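Long-range contacts in uncharacterized protein (Peptoclostridium difficile 630, PDB 4YCS), which is of unknown function but, as a fragment of a putative PnrA-like lipoprotein, probably comes from the substrate-binding component of an ABC transporter: residues S11-I16 with A74-P79; F92-Y97 with S104-I109. One frame throughout, in Å; residues are numbered along the deposited sequence.

Overall arrangement
Both contacts reach one parallel five-stranded sheet, ordered 41-48, 8-15, 68-72, 91-95, 106-109, and their centres lie about 10 Å apart. Contact 1 ties the end of strand 8-15 to the turn that leads into helix 77-84; contact 2 pairs strand 91-95, which follows that helix, with 106-109, an edge strand of the sheet within this chain. They meet directly: Ala-77 CB packs on Tyr-97 CZ at 3.7 Å, and Ile-94 CD1 reaches Ala-77 N at 3.7 Å. Both run to the carboxyl ends of the strands. There a glycerol, probably from the crystallisation liquor, is hydrogen-bonded to Asp-96; such molecules often mark pockets.

Contact 1 (S11-I16 with A74-P79); sequences SMILDI and ARFAKP
Asp-15 and Arg-75 join the end of strand 8-15 to the 3-10 turn ahead of helix 77-84 by a two-pronged salt bridge. The arginine presents its side rather than its far end: Arg-75 NE donates to Asp-15 OD2 at 2.7 Å and Arg-75 NH2 to Asp-15 OD1 at 2.8 Å. Both bonds are nearly straight, and both oxygens are met on their syn sides. Each oxygen lies close to the guanidinium plane, but the carboxylate is turned 29° from that plane, so the nitrogens approach it from somewhat above its own. Asp-15 CG stands anti to the backbone N (chi1 178°), while the arginine chain bends at chi2 and chi3; the two side chains cross at about a right angle.

Phe-76, the next residue of the turn, reaches the strand with the far end of its ring. Phe-76 CZ lies 3.7 Å from Ile-13 CG1, and Ile-13 CD1 follows at 3.9 Å from Phe-76 CE1. Ile-13 CG2 lies over one face, offset toward the rim. At the edge, Phe-76 CE2 comes within 3.6 Å of Asp-15 N, and the carbonyl carbon of Leu-14 is in the ring plane. Asp-15 CB also touches CE2, so this residue serves the apolar patch with its methylene and the salt bridge with its carboxylate. Phe-54 meets the Phe-76 ring from helix 54-62, with the planes at about 30°.

Arg-75 NH2 has a second acidic partner in Glu-17, and Asp-15 O accepts a bond from Asn-25. The two acids probably stabilise the arginine's positive charge, which in turn would offset part of the repulsion between them; the cluster may be net negative. The paired bonds also restrict rotation of the Asp-15 carboxylate, holding a buried and probably charged group beside the Phe-76 ring.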
ATOM      1  N   SER A  11       0.028  -6.868   1.132  1.00 25.77           N
ATOM      2  CA  SER A  11      -0.568  -6.363   2.357  1.00 26.91           C
ATOM      3  C   SER A  11      -0.908  -4.891   2.157  1.00 26.78           C
ATOM      4  O   SER A  11      -0.149  -4.174   1.527  1.00 28.26           O
ATOM      5  CB  SER A  11       0.412  -6.469   3.524  1.00 28.23           C
ATOM      6  OG  SER A  11      -0.250  -6.026   4.705  1.00 32.68           O
HETATM    7  N   MSE A  12      -2.043  -4.471   2.687  1.00 25.10           N
HETATM    8  CA  MSE A  12      -2.511  -3.108   2.592  1.00 27.75           C
HETATM    9  C   MSE A  12      -2.714  -2.556   3.986  1.00 28.95           C
HETATM   10  O   MSE A  12      -3.360  -3.195   4.807  1.00 30.97           O
HETATM   11  CB  MSE A  12      -3.825  -3.062   1.790  1.00 28.52           C
HETATM   12  CG  MSE A  12      -4.351  -1.661   1.590  1.00 32.25           C
HETATM   13 SE   MSE A  12      -5.874  -1.627   0.331  0.83 39.71          SE
HETATM   14  CE  MSE A  12      -4.940  -1.541  -1.390  1.00 37.70           C
ATOM     15  N   ILE A  13      -2.131  -1.398   4.254  1.00 30.01           N
ATOM     16  CA  ILE A  13      -2.264  -0.701   5.554  1.00 31.55           C
ATOM     17  C   ILE A  13      -3.081   0.604   5.302  1.00 32.67           C
ATOM     18  O   ILE A  13      -2.776   1.380   4.407  1.00 32.62           O
ATOM     19  CB  ILE A  13      -0.908  -0.478   6.270  1.00 33.19           C
ATOM     20  CG1 ILE A  13      -1.100   0.260   7.593  1.00 36.08           C
ATOM     21  CG2 ILE A  13       0.070   0.295   5.417  1.00 33.63           C
ATOM     22  CD1 ILE A  13       0.092   0.173   8.513  1.00 38.14           C
ATOM     23  N   LEU A  14      -4.139   0.787   6.075  1.00 34.35           N
ATOM     24  CA  LEU A  14      -5.053   1.933   5.929  1.00 37.01           C
ATOM     25  C   LEU A  14      -5.185   2.806   7.184  1.00 38.57           C
ATOM     26  O   LEU A  14      -5.137   2.330   8.300  1.00 38.58           O
ATOM     27  CB  LEU A  14      -6.439   1.437   5.555  1.00 39.04           C
ATOM     28  CG  LEU A  14      -6.432   0.518   4.338  1.00 41.27           C
ATOM     29  CD1 LEU A  14      -6.605  -0.915   4.797  1.00 43.54           C
ATOM     30  CD2 LEU A  14      -7.505   0.898   3.341  1.00 41.51           C
ATOM     31  N   ASP A  15      -5.315   4.105   6.944  1.00 42.70           N
ATOM     32  CA  ASP A  15      -5.522   5.116   7.983  1.00 42.27           C
ATOM     33  C   ASP A  15      -7.033   5.241   8.141  1.00 44.04           C
ATOM     34  O   ASP A  15      -7.722   5.658   7.210  1.00 43.52           O
ATOM     35  CB  ASP A  15      -4.914   6.415   7.482  1.00 44.80           C
ATOM     36  CG  ASP A  15      -5.103   7.602   8.448  1.00 46.94           C
ATOM     37  OD1 ASP A  15      -5.632   7.409   9.573  1.00 47.61           O
ATOM     38  OD2 ASP A  15      -4.662   8.720   8.054  1.00 50.69           O
ATOM     39  N   ILE A  16      -7.553   4.833   9.297  1.00 47.99           N
ATOM     40  CA  ILE A  16      -9.008   4.865   9.550  1.00 51.49           C
ATOM     41  C   ILE A  16      -9.464   5.895  10.605  1.00 55.62           C
ATOM     42  O   ILE A  16     -10.559   5.773  11.134  1.00 57.33           O
ATOM     43  CB  ILE A  16      -9.571   3.478   9.918  1.00 49.99           C
ATOM     44  CG1 ILE A  16      -8.946   2.912  11.211  1.00 49.50           C
ATOM     45  CG2 ILE A  16      -9.421   2.566   8.714  1.00 50.58           C
ATOM     46  CD1 ILE A  16      -9.689   1.709  11.774  1.00 51.70           C
ATOM     47  N   ALA A  74      -2.022  10.033   2.668  1.00 46.15           N
ATOM     48  CA  ALA A  74      -0.873  10.921   2.800  1.00 46.04           C
ATOM     49  C   ALA A  74      -0.268  10.876   4.202  1.00 43.32           C
ATOM     50  O   ALA A  74       0.908  11.184   4.363  1.00 43.69           O
ATOM     51  CB  ALA A  74      -1.274  12.356   2.459  1.00 49.60           C
ATOM     52  N   ARG A  75      -1.031  10.476   5.211  1.00 41.90           N
ATOM     53  CA  ARG A  75      -0.450  10.369   6.557  1.00 44.57           C
ATOM     54  C   ARG A  75       0.632   9.284   6.671  1.00 43.48           C
ATOM     55  O   ARG A  75       1.414   9.303   7.628  1.00 43.09           O
ATOM     56  CB  ARG A  75      -1.512  10.149   7.617  1.00 47.16           C
ATOM     57  CG  ARG A  75      -2.371  11.384   7.880  1.00 52.24           C
ATOM     58  CD  ARG A  75      -2.738  11.497   9.349  1.00 54.86           C
ATOM     59  NE  ARG A  75      -3.494  10.343   9.843  1.00 54.93           N
ATOM     60  CZ  ARG A  75      -3.707  10.083  11.131  1.00 58.38           C
ATOM     61  NH1 ARG A  75      -3.233  10.907  12.055  1.00 58.67           N
ATOM     62  NH2 ARG A  75      -4.396   9.004  11.511  1.00 56.26           N
ATOM     63  N   PHE A  76       0.712   8.363   5.703  1.00 40.55           N
ATOM     64  CA  PHE A  76       1.805   7.358   5.705  1.00 41.29           C
ATOM     65  C   PHE A  76       3.129   7.841   5.105  1.00 43.06           C
ATOM     66  O   PHE A  76       4.157   7.144   5.251  1.00 39.71           O
ATOM     67  CB  PHE A  76       1.373   6.062   5.018  1.00 37.73           C
ATOM     68  CG  PHE A  76       0.357   5.312   5.774  1.00 37.02           C
ATOM     69  CD1 PHE A  76       0.716   4.657   6.928  1.00 36.45           C
ATOM     70  CD2 PHE A  76      -0.966   5.287   5.352  1.00 36.95           C
ATOM     71  CE1 PHE A  76      -0.236   3.959   7.642  1.00 39.01           C
ATOM     72  CE2 PHE A  76      -1.903   4.569   6.046  1.00 40.36           C
ATOM     73  CZ  PHE A  76      -1.533   3.904   7.187  1.00 38.98           C
ATOM     74  N   ALA A  77       3.108   9.016   4.463  1.00 43.07           N
ATOM     75  CA  ALA A  77       4.261   9.538   3.716  1.00 45.97           C
ATOM     76  C   ALA A  77       5.560   9.408   4.493  1.00 46.74           C
ATOM     77  O   ALA A  77       6.495   8.716   4.055  1.00 44.77           O
ATOM     78  CB  ALA A  77       4.016  10.989   3.299  1.00 48.51           C
ATOM     79  N   LYS A  78       5.606  10.029   5.662  1.00 50.04           N
ATOM     80  CA  LYS A  78       6.840  10.059   6.463  1.00 54.60           C
ATOM     81  C   LYS A  78       7.251   8.692   7.070  1.00 48.07           C
ATOM     82  O   LYS A  78       8.403   8.313   6.956  1.00 45.14           O
ATOM     83  CB  LYS A  78       6.792  11.159   7.543  1.00 62.53           C
ATOM     84  CG  LYS A  78       6.956  12.583   7.007  1.00 72.21           C
ATOM     85  CD  LYS A  78       8.386  12.924   6.562  1.00 79.98           C
ATOM     86  CE  LYS A  78       8.498  14.347   6.007  1.00 88.33           C
ATOM     87  NZ  LYS A  78       7.808  14.512   4.694  1.00 90.86           N
ATOM     88  N   PRO A  79       6.319   7.967   7.724  1.00 45.96           N
ATOM     89  CA  PRO A  79       6.716   6.669   8.283  1.00 43.68           C
ATOM     90  C   PRO A  79       7.091   5.641   7.223  1.00 43.76           C
ATOM     91  O   PRO A  79       7.933   4.804   7.484  1.00 43.91           O
ATOM     92  CB  PRO A  79       5.495   6.221   9.080  1.00 44.98           C
ATOM     93  CG  PRO A  79       4.385   7.040   8.557  1.00 47.19           C
ATOM     94  CD  PRO A  79       4.967   8.349   8.142  1.00 43.60           C
TER

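Contact 2 (F92-Y97 with S104-I109); sequences FAIIDY and SNITSI
Phe-92 and Ile-106 begin a parallel pairing of strands 91-95 and 106-109 that continues through Ala-93 with Thr-107, Ile-94 with Ser-108 and Ile-95 with Ile-109. The backbone bonds alternate as parallel strands require: Phe-92 and Ile-94 each use both N and O, and Asp-96 N adds a last bond to Ile-109 O at 2.8 Å.

On the face carrying Phe-92, Ile-94 and Ile-106, the two branches of Ile-106 divide between its neighbours: Ile-106 CG2 fits against Ile-94 CG2 at 3.9 Å, while Ile-106 CG1 sits 4.0 Å from Phe-92 CB. Ile-94 CD1 leads off toward Ala-77. Asn-105 lies alongside Phe-92, pointing the same way, with its amide 85° from the ring plane; Asn-105 ND2 is 3.6 Å from Phe-92 CE2 but donates to Ala-84 O. Leu-80 of helix 77-84 covers both Phe-92 and Ile-106. Beyond the strand end, the chain turns so that Tyr-97 O accepts a hydrogen bond from Ser-108 OG at 2.6 Å, in the carbonyl plane and on a lone pair. The same OG touches Ile-94 CG2 and bonds with Gln-102 NE2.

The other face has a low spot at Ala-93, whose CB rests 3.6 Å from Thr-107 O. Farther along, Ile-95 and Ile-109 stand together, with Ile-95 CG1 4.2 Å from Ile-109 CB, and Leu-119 of helix 118-127 packs on both. A water links Phe-92 O to Thr-107 OG1, which also bonds with Lys-126.

Helices thus cover both faces of a sheet that has 106-109 as an edge strand within this chain, giving an alpha/beta/alpha sandwich. Its parallel strand order 2-1-3-4-5 is the Rossmann-like arrangement of a periplasmic-binding-protein lobe, consistent with the PnrA-like family.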
ATOM      1  N   PHE A  92       7.117  -1.138  -2.184  1.00 30.08           N
ATOM      2  CA  PHE A  92       6.019  -0.444  -1.562  1.00 30.30           C
ATOM      3  C   PHE A  92       5.239   0.427  -2.565  1.00 32.82           C
ATOM      4  O   PHE A  92       5.755   0.790  -3.621  1.00 33.25           O
ATOM      5  CB  PHE A  92       6.523   0.502  -0.544  1.00 29.66           C
ATOM      6  CG  PHE A  92       7.383  -0.078   0.511  1.00 28.73           C
ATOM      7  CD1 PHE A  92       6.828  -0.446   1.734  1.00 27.80           C
ATOM      8  CD2 PHE A  92       8.760  -0.116   0.367  1.00 29.08           C
ATOM      9  CE1 PHE A  92       7.630  -0.877   2.762  1.00 27.10           C
ATOM     10  CE2 PHE A  92       9.566  -0.543   1.421  1.00 29.62           C
ATOM     11  CZ  PHE A  92       8.983  -0.924   2.617  1.00 28.16           C
ATOM     12  N   ALA A  93       3.998   0.745  -2.198  1.00 31.32           N
ATOM     13  CA  ALA A  93       3.134   1.668  -2.951  1.00 33.13           C
ATOM     14  C   ALA A  93       2.445   2.569  -1.957  1.00 34.21           C
ATOM     15  O   ALA A  93       2.140   2.135  -0.849  1.00 34.01           O
ATOM     16  CB  ALA A  93       2.115   0.941  -3.801  1.00 32.94           C
ATOM     17  N   ILE A  94       2.245   3.838  -2.324  1.00 34.86           N
ATOM     18  CA  ILE A  94       1.484   4.733  -1.505  1.00 35.59           C
ATOM     19  C   ILE A  94       0.391   5.388  -2.347  1.00 37.56           C
ATOM     20  O   ILE A  94       0.654   5.785  -3.493  1.00 39.83           O
ATOM     21  CB  ILE A  94       2.370   5.748  -0.796  1.00 39.14           C
ATOM     22  CG1 ILE A  94       1.536   6.517   0.223  1.00 39.69           C
ATOM     23  CG2 ILE A  94       3.140   6.634  -1.801  1.00 40.65           C
ATOM     24  CD1 ILE A  94       2.367   7.381   1.172  1.00 43.07           C
ATOM     25  N   ILE A  95      -0.830   5.411  -1.802  1.00 34.99           N
ATOM     26  CA  ILE A  95      -1.979   6.004  -2.466  1.00 37.94           C
ATOM     27  C   ILE A  95      -2.253   7.435  -1.940  1.00 40.79           C
ATOM     28  O   ILE A  95      -2.382   7.656  -0.739  1.00 37.35           O
ATOM     29  CB  ILE A  95      -3.198   5.144  -2.316  1.00 40.45           C
ATOM     30  CG1 ILE A  95      -2.955   3.790  -2.997  1.00 42.71           C
ATOM     31  CG2 ILE A  95      -4.427   5.829  -2.932  1.00 44.56           C
ATOM     32  CD1 ILE A  95      -3.934   2.745  -2.550  1.00 47.18           C
ATOM     33  N   ASP A  96      -2.323   8.387  -2.882  1.00 46.67           N
ATOM     34  CA  ASP A  96      -2.683   9.800  -2.629  1.00 45.19           C
ATOM     35  C   ASP A  96      -1.515  10.614  -2.095  1.00 48.07           C
ATOM     36  O   ASP A  96      -1.682  11.488  -1.254  1.00 51.35           O
ATOM     37  CB  ASP A  96      -3.903   9.888  -1.690  1.00 50.24           C
ATOM     38  CG  ASP A  96      -4.588  11.293  -1.705  1.00 57.13           C
ATOM     39  OD1 ASP A  96      -4.608  11.964  -2.777  1.00 56.81           O
ATOM     40  OD2 ASP A  96      -5.112  11.686  -0.633  1.00 51.72           O
ATOM     41  N   TYR A  97      -0.316  10.327  -2.592  1.00 49.18           N
ATOM     42  CA  TYR A  97       0.883  11.089  -2.208  1.00 51.31           C
ATOM     43  C   TYR A  97       2.024  10.892  -3.214  1.00 54.42           C
ATOM     44  O   TYR A  97       2.330   9.764  -3.646  1.00 52.96           O
ATOM     45  CB  TYR A  97       1.350  10.737  -0.785  1.00 50.26           C
ATOM     46  CG  TYR A  97       2.477  11.620  -0.333  1.00 53.33           C
ATOM     47  CD1 TYR A  97       3.801  11.270  -0.563  1.00 54.16           C
ATOM     48  CD2 TYR A  97       2.216  12.834   0.288  1.00 55.53           C
ATOM     49  CE1 TYR A  97       4.832  12.098  -0.168  1.00 59.38           C
ATOM     50  CE2 TYR A  97       3.243  13.667   0.693  1.00 56.20           C
ATOM     51  CZ  TYR A  97       4.535  13.298   0.452  1.00 59.47           C
ATOM     52  OH  TYR A  97       5.528  14.116   0.853  1.00 67.70           O
ATOM     53  N   SER A 104      13.323   4.832  -4.622  1.00 52.20           N
ATOM     54  CA  SER A 104      13.390   3.855  -5.699  1.00 53.55           C
ATOM     55  C   SER A 104      12.452   2.639  -5.478  1.00 50.76           C
ATOM     56  O   SER A 104      12.076   1.976  -6.451  1.00 50.04           O
ATOM     57  CB  SER A 104      14.838   3.368  -5.877  1.00 54.36           C
ATOM     58  OG  SER A 104      15.330   2.795  -4.683  1.00 56.80           O
ATOM     59  N   ASN A 105      12.112   2.341  -4.219  1.00 46.10           N
ATOM     60  CA  ASN A 105      11.239   1.191  -3.905  1.00 42.95           C
ATOM     61  C   ASN A 105       9.801   1.600  -3.563  1.00 42.30           C
ATOM     62  O   ASN A 105       9.039   0.790  -3.018  1.00 40.04           O
ATOM     63  CB  ASN A 105      11.857   0.277  -2.807  1.00 40.20           C
ATOM     64  CG  ASN A 105      12.113   0.987  -1.499  1.00 40.65           C
ATOM     65  OD1 ASN A 105      12.003   2.199  -1.383  1.00 41.86           O
ATOM     66  ND2 ASN A 105      12.459   0.225  -0.507  1.00 42.55           N
ATOM     67  N   ILE A 106       9.431   2.849  -3.861  1.00 41.34           N
ATOM     68  CA  ILE A 106       8.086   3.320  -3.562  1.00 44.64           C
ATOM     69  C   ILE A 106       7.427   3.864  -4.811  1.00 46.08           C
ATOM     70  O   ILE A 106       7.921   4.807  -5.412  1.00 50.09           O
ATOM     71  CB  ILE A 106       8.028   4.383  -2.442  1.00 44.01           C
ATOM     72  CG1 ILE A 106       8.639   3.857  -1.145  1.00 45.00           C
ATOM     73  CG2 ILE A 106       6.601   4.822  -2.228  1.00 44.99           C
ATOM     74  CD1 ILE A 106       8.549   4.804   0.058  1.00 45.24           C
ATOM     75  N   THR A 107       6.285   3.274  -5.180  1.00 46.80           N
ATOM     76  CA  THR A 107       5.471   3.736  -6.320  1.00 45.87           C
ATOM     77  C   THR A 107       4.320   4.517  -5.768  1.00 45.24           C
ATOM     78  O   THR A 107       3.621   4.048  -4.866  1.00 42.20           O
ATOM     79  CB  THR A 107       4.915   2.555  -7.135  1.00 47.44           C
ATOM     80  OG1 THR A 107       5.992   1.748  -7.582  1.00 50.81           O
ATOM     81  CG2 THR A 107       4.143   3.029  -8.339  1.00 48.51           C
ATOM     82  N   SER A 108       4.110   5.717  -6.311  1.00 45.18           N
ATOM     83  CA  SER A 108       3.042   6.576  -5.914  1.00 47.43           C
ATOM     84  C   SER A 108       1.844   6.379  -6.850  1.00 45.94           C
ATOM     85  O   SER A 108       2.003   6.231  -8.033  1.00 49.57           O
ATOM     86  CB  SER A 108       3.491   8.055  -5.966  1.00 51.70           C
ATOM     87  OG  SER A 108       4.257   8.428  -4.837  1.00 51.64           O
ATOM     88  N   ILE A 109       0.648   6.398  -6.298  1.00 46.35           N
ATOM     89  CA  ILE A 109      -0.584   6.249  -7.067  1.00 48.74           C
ATOM     90  C   ILE A 109      -1.550   7.364  -6.662  1.00 48.00           C
ATOM     91  O   ILE A 109      -1.871   7.537  -5.497  1.00 47.87           O
ATOM     92  CB  ILE A 109      -1.313   4.921  -6.743  1.00 50.73           C
ATOM     93  CG1 ILE A 109      -0.405   3.682  -6.903  1.00 50.25           C
ATOM     94  CG2 ILE A 109      -2.586   4.805  -7.575  1.00 50.95           C
ATOM     95  CD1 ILE A 109       0.113   3.501  -8.296  1.00 55.48           C
TER
HETATM   96  O   HOH W   1       6.967  -0.034  -5.773  1.00 46.27           O